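Local coordinates for malonyl CoA-acyl carrier protein transacylase (Clostridium perfringens, PDB 3PTW) that probably transfers the malonyl group from coenzyme A to acyl carrier protein, supplying the chain-extending unit for fatty acid synthesis, at residues A[59-68]-A[110-121]. Residues are numbered along the deposited sequence; the frame is centred on the assembly and turned at random.
Sequences TEFTQPAIIT and VKLVKKRGKFMQ
Q63 reaches across to R116 at about a right angle, its side chain a knob set among V113, R116, G117 and M120. The extended chain delivers OE1 to R116 NH1 at 2.9 Å; the acceptor lies in the guanidinium plane, whereas the donor sits above the amide plane, 43° out of it. A weak bond joins Q63 NE2 to M120 SD, and that sulfur rests 3.4 Å above one guanidinium face, toward its rim. R116 is thus hydrogen-bonded at its edge and covered on one face by the M120 sulfur, while NH2 is hydrogen-bonded to S91 and Q248. In the acyltransferase fold, S91 of the GxSxG pattern is the likely nucleophile, which makes Q63 a probable second-shell residue positioning the arginine beside it. The two helices run nearly antiparallel (151° between their directions), their axes approaching to 7.0 Å, and come closest where E60 CA lies 4.0 Å from G117 CA. There T59 OG1 hydrogen-bonds to G117 O (2.7 Å), on the opposite face of that carbonyl from Q121 N. On the partly exposed flank, E60 lies alongside K118, pointing the same way. With CG anti to the backbone N (chi1 -176°) and the chain extended, E60 places OE2 between the ammonium groups of K114 and K118, 3.2 Å from each, although the K118 bond is weak. K114 NZ also approaches the F61 ring obliquely, an off-centre cation-pi contact 3.8 Å from the centroid. Toward the other end, V113 CG2 packs against P64 and I67 CG1, while I67 CG2 touches V110 CG1, the two side chains running in opposite directions.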
loop_
_atom_site.group_PDB
_atom_site.type_symbol
_atom_site.label_atom_id
_atom_site.label_comp_id
_atom_site.label_asym_id
_atom_site.label_seq_id
_atom_site.Cartn_x
_atom_site.Cartn_y
_atom_site.Cartn_z
ATOM N N THR A 59 -7.242 10.357 -6.242
ATOM C CA THR A 59 -7.199 9.257 -5.264
ATOM C C THR A 59 -8.467 8.375 -5.221
ATOM O O THR A 59 -8.371 7.137 -5.186
ATOM C CB THR A 59 -6.792 9.750 -3.846
ATOM O OG1 THR A 59 -7.945 10.207 -3.125
ATOM C CG2 THR A 59 -5.785 10.880 -3.938
ATOM N N GLU A 60 -9.647 9.000 -5.237
ATOM C CA GLU A 60 -10.896 8.245 -5.407
ATOM C C GLU A 60 -10.825 7.186 -6.525
ATOM O O GLU A 60 -11.332 6.067 -6.379
ATOM C CB GLU A 60 -12.070 9.175 -5.665
ATOM C CG GLU A 60 -13.383 8.413 -5.736
ATOM C CD GLU A 60 -14.561 9.275 -6.095
ATOM O OE1 GLU A 60 -14.436 10.511 -6.043
ATOM O OE2 GLU A 60 -15.623 8.704 -6.421
ATOM N N PHE A 61 -10.179 7.536 -7.632
ATOM C CA PHE A 61 -10.060 6.636 -8.769
ATOM C C PHE A 61 -8.776 5.799 -8.786
ATOM O O PHE A 61 -8.803 4.652 -9.224
ATOM C CB PHE A 61 -10.255 7.410 -10.072
ATOM C CG PHE A 61 -11.671 7.843 -10.290
ATOM C CD1 PHE A 61 -12.552 7.029 -10.999
ATOM C CD2 PHE A 61 -12.144 9.044 -9.753
ATOM C CE1 PHE A 61 -13.875 7.406 -11.186
ATOM C CE2 PHE A 61 -13.485 9.438 -9.940
ATOM C CZ PHE A 61 -14.341 8.625 -10.653
ATOM N N THR A 62 -7.673 6.375 -8.309
ATOM C CA THR A 62 -6.404 5.668 -8.149
ATOM C C THR A 62 -6.554 4.364 -7.369
ATOM O O THR A 62 -5.972 3.332 -7.747
ATOM C CB THR A 62 -5.359 6.549 -7.396
ATOM O OG1 THR A 62 -5.332 7.862 -7.955
ATOM C CG2 THR A 62 -3.962 5.941 -7.478
ATOM N N GLN A 63 -7.332 4.416 -6.282
ATOM C CA GLN A 63 -7.401 3.297 -5.351
ATOM C C GLN A 63 -8.057 2.042 -5.985
ATOM O O GLN A 63 -7.425 0.985 -6.005
ATOM C CB GLN A 63 -7.991 3.717 -3.982
ATOM C CG GLN A 63 -7.152 4.798 -3.245
ATOM C CD GLN A 63 -7.444 4.942 -1.735
ATOM O OE1 GLN A 63 -8.207 4.183 -1.139
ATOM N NE2 GLN A 63 -6.833 5.938 -1.127
ATOM N N PRO A 64 -9.281 2.156 -6.555
ATOM C CA PRO A 64 -9.832 0.965 -7.229
ATOM C C PRO A 64 -9.105 0.604 -8.516
ATOM O O PRO A 64 -9.212 -0.536 -8.987
ATOM C CB PRO A 64 -11.270 1.367 -7.549
ATOM C CG PRO A 64 -11.240 2.893 -7.609
ATOM C CD PRO A 64 -10.254 3.264 -6.524
ATOM N N ALA A 65 -8.401 1.562 -9.104
ATOM C CA ALA A 65 -7.581 1.264 -10.273
ATOM C C ALA A 65 -6.437 0.316 -9.900
ATOM O O ALA A 65 -6.266 -0.723 -10.528
ATOM C CB ALA A 65 -7.062 2.534 -10.902
ATOM N N ILE A 66 -5.686 0.663 -8.865
ATOM C CA ILE A 66 -4.570 -0.169 -8.381
ATOM C C ILE A 66 -5.038 -1.521 -7.838
ATOM O O ILE A 66 -4.454 -2.564 -8.152
ATOM C CB ILE A 66 -3.718 0.597 -7.337
ATOM C CG1 ILE A 66 -2.974 1.733 -8.039
ATOM C CG2 ILE A 66 -2.755 -0.343 -6.581
ATOM C CD1 ILE A 66 -2.174 2.605 -7.138
ATOM N N ILE A 67 -6.115 -1.502 -7.058
ATOM C CA ILE A 67 -6.661 -2.713 -6.463
ATOM C C ILE A 67 -7.019 -3.757 -7.529
ATOM O O ILE A 67 -6.734 -4.946 -7.348
ATOM C CB ILE A 67 -7.874 -2.393 -5.552
ATOM C CG1 ILE A 67 -7.410 -1.653 -4.286
ATOM C CG2 ILE A 67 -8.657 -3.664 -5.205
ATOM C CD1 ILE A 67 -6.381 -2.389 -3.437
ATOM N N THR A 68 -7.626 -3.289 -8.623
ATOM C CA THR A 68 -7.985 -4.127 -9.768
ATOM C C THR A 68 -6.749 -4.678 -10.456
ATOM O O THR A 68 -6.703 -5.850 -10.820
ATOM C CB THR A 68 -8.806 -3.326 -10.844
ATOM O OG1 THR A 68 -9.983 -2.768 -10.244
ATOM C CG2 THR A 68 -9.209 -4.236 -12.004
ATOM N N VAL A 110 -13.030 -3.519 -4.328
ATOM C CA VAL A 110 -12.923 -2.386 -5.247
ATOM C C VAL A 110 -13.892 -1.264 -4.926
ATOM O O VAL A 110 -13.473 -0.115 -4.874
ATOM C CB VAL A 110 -12.973 -2.764 -6.746
ATOM C CG1 VAL A 110 -11.627 -3.258 -7.196
ATOM C CG2 VAL A 110 -14.081 -3.773 -7.055
ATOM N N LYS A 111 -15.163 -1.600 -4.670
ATOM C CA LYS A 111 -16.161 -0.602 -4.290
ATOM C C LYS A 111 -15.744 0.170 -3.040
ATOM O O LYS A 111 -15.887 1.389 -2.989
ATOM C CB LYS A 111 -17.576 -1.202 -4.116
ATOM C CG LYS A 111 -18.237 -1.686 -5.416
ATOM C CD LYS A 111 -19.779 -1.557 -5.433
ATOM C CE LYS A 111 -20.493 -2.656 -4.657
ATOM N NZ LYS A 111 -19.662 -3.899 -4.570
ATOM N N LEU A 112 -15.222 -0.541 -2.043
ATOM C CA LEU A 112 -14.844 0.073 -0.774
ATOM C C LEU A 112 -13.701 1.090 -0.903
ATOM O O LEU A 112 -13.775 2.196 -0.344
ATOM C CB LEU A 112 -14.469 -1.007 0.249
ATOM C CG LEU A 112 -14.188 -0.543 1.677
ATOM C CD1 LEU A 112 -15.424 0.107 2.293
ATOM C CD2 LEU A 112 -13.719 -1.718 2.525
ATOM N N VAL A 113 -12.651 0.729 -1.639
ATOM C CA VAL A 113 -11.481 1.609 -1.723
ATOM C C VAL A 113 -11.730 2.876 -2.551
ATOM O O VAL A 113 -11.057 3.892 -2.353
ATOM C CB VAL A 113 -10.194 0.887 -2.186
ATOM C CG1 VAL A 113 -9.777 -0.203 -1.161
ATOM C CG2 VAL A 113 -10.345 0.341 -3.612
ATOM N N LYS A 114 -12.701 2.817 -3.451
ATOM C CA LYS A 114 -13.119 4.004 -4.185
ATOM C C LYS A 114 -13.700 5.004 -3.181
ATOM O O LYS A 114 -13.352 6.184 -3.206
ATOM C CB LYS A 114 -14.132 3.639 -5.276
ATOM C CG LYS A 114 -14.689 4.817 -6.056
ATOM C CD LYS A 114 -15.612 4.319 -7.181
ATOM C CE LYS A 114 -16.516 5.434 -7.700
ATOM N NZ LYS A 114 -15.758 6.333 -8.606
ATOM N N LYS A 115 -14.555 4.512 -2.284
ATOM C CA LYS A 115 -15.148 5.348 -1.249
ATOM C C LYS A 115 -14.089 5.902 -0.306
ATOM O O LYS A 115 -14.101 7.085 0.011
ATOM C CB LYS A 115 -16.256 4.592 -0.490
ATOM C CG LYS A 115 -17.524 4.393 -1.335
ATOM C CD LYS A 115 -18.718 3.961 -0.494
ATOM C CE LYS A 115 -19.897 3.452 -1.345
ATOM N NZ LYS A 115 -19.604 2.138 -2.061
ATOM N N ARG A 116 -13.166 5.036 0.113
ATOM C CA ARG A 116 -12.051 5.382 0.984
ATOM C C ARG A 116 -11.201 6.493 0.377
ATOM O O ARG A 116 -10.858 7.465 1.048
ATOM C CB ARG A 116 -11.191 4.136 1.224
ATOM C CG ARG A 116 -9.858 4.363 1.961
ATOM C CD ARG A 116 -9.082 3.032 2.000
ATOM N NE ARG A 116 -7.890 3.054 2.845
ATOM C CZ ARG A 116 -6.676 3.427 2.433
ATOM N NH1 ARG A 116 -6.487 3.850 1.191
ATOM N NH2 ARG A 116 -5.654 3.409 3.286
ATOM N N GLY A 117 -10.866 6.335 -0.898
ATOM C CA GLY A 117 -10.020 7.289 -1.602
ATOM C C GLY A 117 -10.675 8.641 -1.654
ATOM O O GLY A 117 -10.010 9.667 -1.472
ATOM N N LYS A 118 -11.987 8.632 -1.899
ATOM C CA LYS A 118 -12.824 9.828 -1.858
ATOM C C LYS A 118 -12.740 10.485 -0.480
ATOM O O LYS A 118 -12.495 11.704 -0.370
ATOM C CB LYS A 118 -14.272 9.436 -2.157
ATOM C CG LYS A 118 -15.247 10.571 -2.460
ATOM C CD LYS A 118 -16.710 10.062 -2.426
ATOM C CE LYS A 118 -17.120 9.192 -3.647
ATOM N NZ LYS A 118 -16.777 7.710 -3.646
ATOM N N PHE A 119 -12.924 9.680 0.571
ATOM C CA PHE A 119 -12.958 10.215 1.933
ATOM C C PHE A 119 -11.598 10.796 2.345
ATOM O O PHE A 119 -11.530 11.882 2.949
ATOM C CB PHE A 119 -13.420 9.161 2.959
ATOM C CG PHE A 119 -14.748 8.515 2.643
ATOM C CD1 PHE A 119 -15.767 9.221 1.997
ATOM C CD2 PHE A 119 -14.989 7.193 3.024
ATOM C CE1 PHE A 119 -16.999 8.617 1.711
ATOM C CE2 PHE A 119 -16.211 6.576 2.746
ATOM C CZ PHE A 119 -17.222 7.292 2.088
ATOM N N MET A 120 -10.522 10.080 2.016
ATOM C CA MET A 120 -9.180 10.546 2.357
ATOM C C MET A 120 -8.839 11.875 1.673
ATOM O O MET A 120 -8.228 12.757 2.291
ATOM C CB MET A 120 -8.128 9.493 2.029
ATOM C CG MET A 120 -8.175 8.272 2.946
ATOM S SD MET A 120 -7.082 6.947 2.404
ATOM C CE MET A 120 -5.512 7.538 3.027
ATOM N N GLN A 121 -9.245 12.014 0.406
ATOM C CA GLN A 121 -8.945 13.223 -0.359
ATOM C C GLN A 121 -9.751 14.426 0.130
ATOM O O GLN A 121 -9.228 15.544 0.179
ATOM C CB GLN A 121 -9.173 12.999 -1.858
ATOM C CG GLN A 121 -8.420 13.978 -2.805
ATOM C CD GLN A 121 -6.919 14.113 -2.494
ATOM O OE1 GLN A 121 -6.383 15.224 -2.430
ATOM N NE2 GLN A 121 -6.247 12.990 -2.288
#